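Local coordinates for pectate lyase II (Xanthomonas campestris pv. campestris, PDB 2QY1), which probably cleaves pectate, the polygalacturonate of plant cell walls, as a secreted lyase of polysaccharide lyase family 1, at residues M157-V166 with D186-H197. The protein carries 2 engineered substitutions. Residues are numbered along the deposited sequence; the frame is centred on the assembly and turned at random.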
ATOM      1  N   MET A 157      -4.583  -1.127   4.761  1.00 22.01           N
ATOM      2  CA  MET A 157      -4.636  -1.509   6.168  1.00 22.55           C
ATOM      3  C   MET A 157      -5.792  -0.809   6.892  1.00 22.44           C
ATOM      4  O   MET A 157      -6.195   0.297   6.525  1.00 22.21           O
ATOM      5  CB  MET A 157      -3.287  -1.294   6.877  1.00 22.42           C
ATOM      6  CG  MET A 157      -2.817   0.149   7.002  1.00 23.10           C
ATOM      7  SD  MET A 157      -1.041   0.258   7.344  1.00 23.84           S
ATOM      8  CE  MET A 157      -0.355   0.007   5.715  1.00 23.70           C
ATOM      9  N   LYS A 158      -6.331  -1.474   7.909  1.00 22.49           N
ATOM     10  CA  LYS A 158      -7.481  -0.954   8.641  1.00 22.91           C
ATOM     11  C   LYS A 158      -7.559  -1.522  10.054  1.00 22.65           C
ATOM     12  O   LYS A 158      -6.897  -2.513  10.374  1.00 22.71           O
ATOM     13  CB  LYS A 158      -8.781  -1.258   7.883  1.00 22.72           C
ATOM     14  CG  LYS A 158      -9.076  -2.743   7.713  1.00 23.68           C
ATOM     15  CD  LYS A 158     -10.413  -2.964   7.027  1.00 23.97           C
ATOM     16  CE  LYS A 158     -10.552  -4.402   6.552  1.00 25.73           C
ATOM     17  NZ  LYS A 158     -11.656  -4.541   5.561  1.00 26.66           N
ATOM     18  N   LYS A 159      -8.374  -0.880  10.887  1.00 22.52           N
ATOM     19  CA  LYS A 159      -8.709  -1.375  12.224  1.00 22.69           C
ATOM     20  C   LYS A 159      -7.503  -1.517  13.164  1.00 22.16           C
ATOM     21  O   LYS A 159      -7.438  -2.437  13.979  1.00 22.15           O
ATOM     22  CB  LYS A 159      -9.533  -2.673  12.137  1.00 22.57           C
ATOM     23  CG  LYS A 159     -10.907  -2.491  11.474  1.00 23.33           C
ATOM     24  CD  LYS A 159     -11.709  -3.792  11.435  1.00 23.89           C
ATOM     25  CE  LYS A 159     -11.320  -4.650  10.236  1.00 27.00           C
ATOM     26  NZ  LYS A 159     -11.767  -6.074  10.374  1.00 28.78           N
ATOM     27  N   GLY A 160      -6.554  -0.596  13.041  1.00 21.76           N
ATOM     28  CA  GLY A 160      -5.487  -0.462  14.026  1.00 21.31           C
ATOM     29  C   GLY A 160      -4.184  -1.186  13.755  1.00 21.03           C
ATOM     30  O   GLY A 160      -3.385  -1.377  14.674  1.00 20.86           O
ATOM     31  N   VAL A 161      -3.965  -1.592  12.506  1.00 20.82           N
ATOM     32  CA  VAL A 161      -2.662  -2.099  12.089  1.00 20.65           C
ATOM     33  C   VAL A 161      -1.638  -0.991  12.351  1.00 20.70           C
ATOM     34  O   VAL A 161      -1.865   0.168  11.990  1.00 20.74           O
ATOM     35  CB  VAL A 161      -2.650  -2.499  10.595  1.00 20.55           C
ATOM     36  CG1 VAL A 161      -1.265  -2.971  10.167  1.00 20.54           C
ATOM     37  CG2 VAL A 161      -3.686  -3.584  10.324  1.00 20.44           C
ATOM     38  N   HIS A 162      -0.529  -1.341  12.996  1.00 20.51           N
ATOM     39  CA  HIS A 162       0.463  -0.334  13.374  1.00 20.37           C
ATOM     40  C   HIS A 162       1.901  -0.769  13.124  1.00 20.29           C
ATOM     41  O   HIS A 162       2.201  -1.959  13.110  1.00 20.12           O
ATOM     42  CB  HIS A 162       0.272   0.100  14.832  1.00 20.25           C
ATOM     43  CG  HIS A 162       0.440  -1.005  15.827  1.00 20.40           C
ATOM     44  ND1 HIS A 162       1.615  -1.216  16.515  1.00 20.68           N
ATOM     45  CD2 HIS A 162      -0.425  -1.951  16.263  1.00 20.52           C
ATOM     46  CE1 HIS A 162       1.469  -2.245  17.330  1.00 20.80           C
ATOM     47  NE2 HIS A 162       0.239  -2.711  17.194  1.00 20.76           N
ATOM     48  N   HIS A 163       2.773   0.223  12.931  1.00 20.30           N
ATOM     49  CA  HIS A 163       4.210   0.019  12.698  1.00 20.27           C
ATOM     50  C   HIS A 163       4.507  -0.785  11.438  1.00 20.21           C
ATOM     51  O   HIS A 163       4.909  -1.956  11.484  1.00 20.13           O
ATOM     52  CB  HIS A 163       4.900  -0.525  13.949  1.00 20.36           C
ATOM     53  CG  HIS A 163       4.924   0.457  15.075  1.00 20.93           C
ATOM     54  ND1 HIS A 163       3.950   0.499  16.048  1.00 21.21           N
ATOM     55  CD2 HIS A 163       5.780   1.469  15.355  1.00 21.50           C
ATOM     56  CE1 HIS A 163       4.216   1.479  16.893  1.00 21.84           C
ATOM     57  NE2 HIS A 163       5.319   2.086  16.493  1.00 21.46           N
ATOM     58  N   VAL A 164       4.302  -0.113  10.310  1.00 20.15           N
ATOM     59  CA  VAL A 164       4.368  -0.712   8.983  1.00 19.92           C
ATOM     60  C   VAL A 164       5.221   0.161   8.072  1.00 19.91           C
ATOM     61  O   VAL A 164       5.124   1.390   8.106  1.00 19.90           O
ATOM     62  CB  VAL A 164       2.943  -0.858   8.374  1.00 19.98           C
ATOM     63  CG1 VAL A 164       2.993  -1.379   6.940  1.00 19.61           C
ATOM     64  CG2 VAL A 164       2.081  -1.779   9.244  1.00 19.74           C
ATOM     65  N   THR A 165       6.069  -0.483   7.273  1.00 19.90           N
ATOM     66  CA  THR A 165       6.767   0.191   6.186  1.00 19.80           C
ATOM     67  C   THR A 165       6.261  -0.333   4.844  1.00 19.78           C
ATOM     68  O   THR A 165       6.257  -1.540   4.591  1.00 19.54           O
ATOM     69  CB  THR A 165       8.302   0.046   6.288  1.00 19.86           C
ATOM     70  OG1 THR A 165       8.784   0.855   7.365  1.00 20.76           O
ATOM     71  CG2 THR A 165       8.985   0.499   4.997  1.00 19.54           C
ATOM     72  N   VAL A 166       5.817   0.601   4.009  1.00 19.62           N
ATOM     73  CA  VAL A 166       5.373   0.325   2.654  1.00 19.70           C
ATOM     74  C   VAL A 166       6.404   0.999   1.746  1.00 19.60           C
ATOM     75  O   VAL A 166       6.356   2.214   1.544  1.00 19.65           O
ATOM     76  CB  VAL A 166       3.950   0.909   2.411  1.00 19.56           C
ATOM     77  CG1 VAL A 166       3.496   0.695   0.977  1.00 19.75           C
ATOM     78  CG2 VAL A 166       2.940   0.304   3.391  1.00 19.73           C
ATOM     79  N   ASP A 186     -13.671   4.040  12.146  1.00 21.50           N
ATOM     80  CA  ASP A 186     -12.499   3.200  12.421  1.00 21.43           C
ATOM     81  C   ASP A 186     -11.528   3.900  13.382  1.00 21.57           C
ATOM     82  O   ASP A 186     -10.372   4.161  13.041  1.00 21.50           O
ATOM     83  CB  ASP A 186     -11.801   2.820  11.104  1.00 21.26           C
ATOM     84  CG  ASP A 186     -10.761   1.707  11.267  1.00 21.04           C
ATOM     85  OD1 ASP A 186     -10.663   1.110  12.361  1.00 20.40           O
ATOM     86  OD2 ASP A 186     -10.035   1.432  10.284  1.00 19.91           O
ATOM     87  N   THR A 187     -12.008   4.182  14.592  1.00 21.71           N
ATOM     88  CA  THR A 187     -11.247   4.940  15.593  1.00 21.82           C
ATOM     89  C   THR A 187     -10.017   4.204  16.135  1.00 22.05           C
ATOM     90  O   THR A 187      -9.082   4.841  16.624  1.00 21.95           O
ATOM     91  CB  THR A 187     -12.140   5.379  16.773  1.00 21.71           C
ATOM     92  OG1 THR A 187     -12.738   4.226  17.374  1.00 21.68           O
ATOM     93  CG2 THR A 187     -13.231   6.330  16.297  1.00 21.45           C
ATOM     94  N   LYS A 188     -10.021   2.873  16.047  1.00 22.41           N
ATOM     95  CA  LYS A 188      -8.851   2.064  16.399  1.00 22.90           C
ATOM     96  C   LYS A 188      -7.636   2.399  15.530  1.00 22.67           C
ATOM     97  O   LYS A 188      -6.495   2.119  15.911  1.00 22.77           O
ATOM     98  CB  LYS A 188      -9.156   0.568  16.282  1.00 23.12           C
ATOM     99  CG  LYS A 188      -9.895  -0.034  17.473  1.00 24.82           C
ATOM    100  CD  LYS A 188      -9.464  -1.485  17.712  1.00 27.50           C
ATOM    101  CE  LYS A 188      -9.742  -2.372  16.504  1.00 28.55           C
ATOM    102  NZ  LYS A 188      -8.929  -3.626  16.498  1.00 29.79           N
ATOM    103  N   ASN A 189      -7.887   2.997  14.366  1.00 22.32           N
ATOM    104  CA  ASN A 189      -6.818   3.364  13.440  1.00 22.09           C
ATOM    105  C   ASN A 189      -5.993   4.577  13.886  1.00 22.01           C
ATOM    106  O   ASN A 189      -5.075   5.003  13.182  1.00 22.11           O
ATOM    107  CB  ASN A 189      -7.369   3.580  12.029  1.00 21.90           C
ATOM    108  CG  ASN A 189      -6.420   3.090  10.959  1.00 21.74           C
ATOM    109  OD1 ASN A 189      -5.958   3.861  10.118  1.00 21.76           O
ATOM    110  ND2 ASN A 189      -6.109   1.799  10.993  1.00 20.46           N
ATOM    111  N   SER A 190      -6.322   5.126  15.054  1.00 21.95           N
ATOM    112  CA  SER A 190      -5.518   6.178  15.669  1.00 21.90           C
ATOM    113  C   SER A 190      -4.139   5.645  16.058  1.00 21.68           C
ATOM    114  O   SER A 190      -3.192   6.417  16.236  1.00 21.69           O
ATOM    115  CB  SER A 190      -6.230   6.758  16.897  1.00 21.99           C
ATOM    116  OG  SER A 190      -6.364   5.784  17.915  1.00 22.30           O
ATOM    117  N   ALA A 191      -4.045   4.322  16.182  1.00 21.45           N
ATOM    118  CA  ALA A 191      -2.800   3.635  16.526  1.00 21.24           C
ATOM    119  C   ALA A 191      -1.872   3.436  15.324  1.00 21.05           C
ATOM    120  O   ALA A 191      -0.696   3.106  15.493  1.00 20.90           O
ATOM    121  CB  ALA A 191      -3.108   2.294  17.184  1.00 21.28           C
ATOM    122  N   ALA A 192      -2.405   3.630  14.117  1.00 20.71           N
ATOM    123  CA  ALA A 192      -1.638   3.437  12.886  1.00 20.52           C
ATOM    124  C   ALA A 192      -0.388   4.313  12.829  1.00 20.29           C
ATOM    125  O   ALA A 192      -0.444   5.521  13.076  1.00 20.27           O
ATOM    126  CB  ALA A 192      -2.512   3.671  11.659  1.00 20.51           C
ATOM    127  N   ARG A 193       0.738   3.673  12.528  1.00 19.94           N
ATOM    128  CA  ARG A 193       2.015   4.346  12.338  1.00 19.65           C
ATOM    129  C   ARG A 193       2.625   3.742  11.082  1.00 19.60           C
ATOM    130  O   ARG A 193       3.092   2.602  11.103  1.00 19.57           O
ATOM    131  CB  ARG A 193       2.937   4.121  13.544  1.00 19.59           C
ATOM    132  CG  ARG A 193       2.403   4.623  14.893  1.00 19.26           C
ATOM    133  CD  ARG A 193       2.342   6.142  14.952  1.00 18.97           C
ATOM    134  NE  ARG A 193       1.944   6.628  16.273  1.00 18.30           N
ATOM    135  CZ  ARG A 193       0.686   6.842  16.653  1.00 18.11           C
ATOM    136  NH1 ARG A 193      -0.320   6.613  15.816  1.00 17.32           N
ATOM    137  NH2 ARG A 193       0.434   7.288  17.877  1.00 17.95           N
ATOM    138  N   THR A 194       2.607   4.503   9.992  1.00 19.49           N
ATOM    139  CA  THR A 194       2.959   3.973   8.677  1.00 19.18           C
ATOM    140  C   THR A 194       3.974   4.846   7.951  1.00 19.31           C
ATOM    141  O   THR A 194       3.817   6.068   7.867  1.00 19.20           O
ATOM    142  CB  THR A 194       1.707   3.826   7.782  1.00 19.25           C
ATOM    143  OG1 THR A 194       0.603   3.358   8.567  1.00 19.26           O
ATOM    144  CG2 THR A 194       1.965   2.853   6.634  1.00 18.66           C
ATOM    145  N   THR A 195       5.011   4.209   7.419  1.00 19.11           N
ATOM    146  CA  THR A 195       5.955   4.891   6.551  1.00 19.17           C
ATOM    147  C   THR A 195       5.763   4.408   5.115  1.00 19.20           C
ATOM    148  O   THR A 195       5.903   3.219   4.834  1.00 19.34           O
ATOM    149  CB  THR A 195       7.413   4.658   6.999  1.00 19.10           C
ATOM    150  OG1 THR A 195       7.545   4.970   8.392  1.00 19.31           O
ATOM    151  CG2 THR A 195       8.367   5.530   6.190  1.00 19.45           C
ATOM    152  N   TYR A 196       5.418   5.335   4.225  1.00 19.04           N
ATOM    153  CA  TYR A 196       5.366   5.071   2.789  1.00 19.04           C
ATOM    154  C   TYR A 196       6.566   5.748   2.141  1.00 19.18           C
ATOM    155  O   TYR A 196       6.634   6.977   2.118  1.00 19.03           O
ATOM    156  CB  TYR A 196       4.096   5.660   2.168  1.00 18.81           C
ATOM    157  CG  TYR A 196       2.779   5.115   2.681  1.00 18.77           C
ATOM    158  CD1 TYR A 196       2.154   5.679   3.793  1.00 18.39           C
ATOM    159  CD2 TYR A 196       2.140   4.063   2.028  1.00 18.67           C
ATOM    160  CE1 TYR A 196       0.934   5.193   4.251  1.00 18.58           C
ATOM    161  CE2 TYR A 196       0.920   3.569   2.477  1.00 18.44           C
ATOM    162  CZ  TYR A 196       0.325   4.136   3.589  1.00 18.19           C
ATOM    163  OH  TYR A 196      -0.881   3.652   4.036  1.00 17.86           O
ATOM    164  N   HIS A 197       7.513   4.975   1.612  1.00 19.22           N
ATOM    165  CA  HIS A 197       8.655   5.602   0.937  1.00 19.23           C
ATOM    166  C   HIS A 197       9.173   4.875  -0.296  1.00 19.45           C
ATOM    167  O   HIS A 197       9.085   3.650  -0.395  1.00 18.91           O
ATOM    168  CB  HIS A 197       9.793   5.918   1.918  1.00 19.64           C
ATOM    169  CG  HIS A 197      10.566   4.721   2.376  1.00 20.08           C
ATOM    170  ND1 HIS A 197      11.721   4.302   1.752  1.00 20.77           N
ATOM    171  CD2 HIS A 197      10.364   3.869   3.408  1.00 20.42           C
ATOM    172  CE1 HIS A 197      12.192   3.234   2.373  1.00 20.78           C
ATOM    173  NE2 HIS A 197      11.387   2.953   3.382  1.00 20.96           N
TER
HETATM  174  O   HOH W   1       0.407   1.405  10.599  1.00 13.11           O
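The imidazole of His163 takes Arg193 CB over one face, 4.2 Å from the ring centroid and 7° off its normal, a CH-pi contact, while His162 ND1 sits at its edge, 2.9 Å from His163 ND1 in a hydrogen bond. Arg193 turns its guanidinium back along its own chain, where NH1 is bonded to both Ser190 O and Ala192 O, each near the guanidinium plane. Val166 lies alongside the Tyr196 ring, its CB 3.7 Å from CD2; with CG1 anti to the backbone N (chi1 177°), both methyls also lie near the CD2-CE2 side. From strand 155-158, on another face of the coil, Met157 SD reaches Thr194 OG1 tip to tip at 3.7 Å; Thr194 shares its side of the sheet with Val166 and Tyr196. At the turn, Asp186 OD2 accepts from Lys159 N through its syn lone pair (2.9 Å) and also from Tyr182 N, while Lys188 NZ bonds Lys159 O and pairs with Glu125. A water bound to Val161 O, Arg193 N and Thr194 OG1, the last also bonded to Asn180 ND2, bridges the start of the pairing. Beyond it the backbones form a parallel ladder, Val164 N to Arg193 O through His197 N to Val166 O, its shortest rung Val166 N to Thr195 O at 2.7 Å. The axes of strands 164-166 and 193-197 run 18° apart. Parallel strands of successive turns stacked in this way are characteristic of the right-handed parallel beta-helix of pectate lyases.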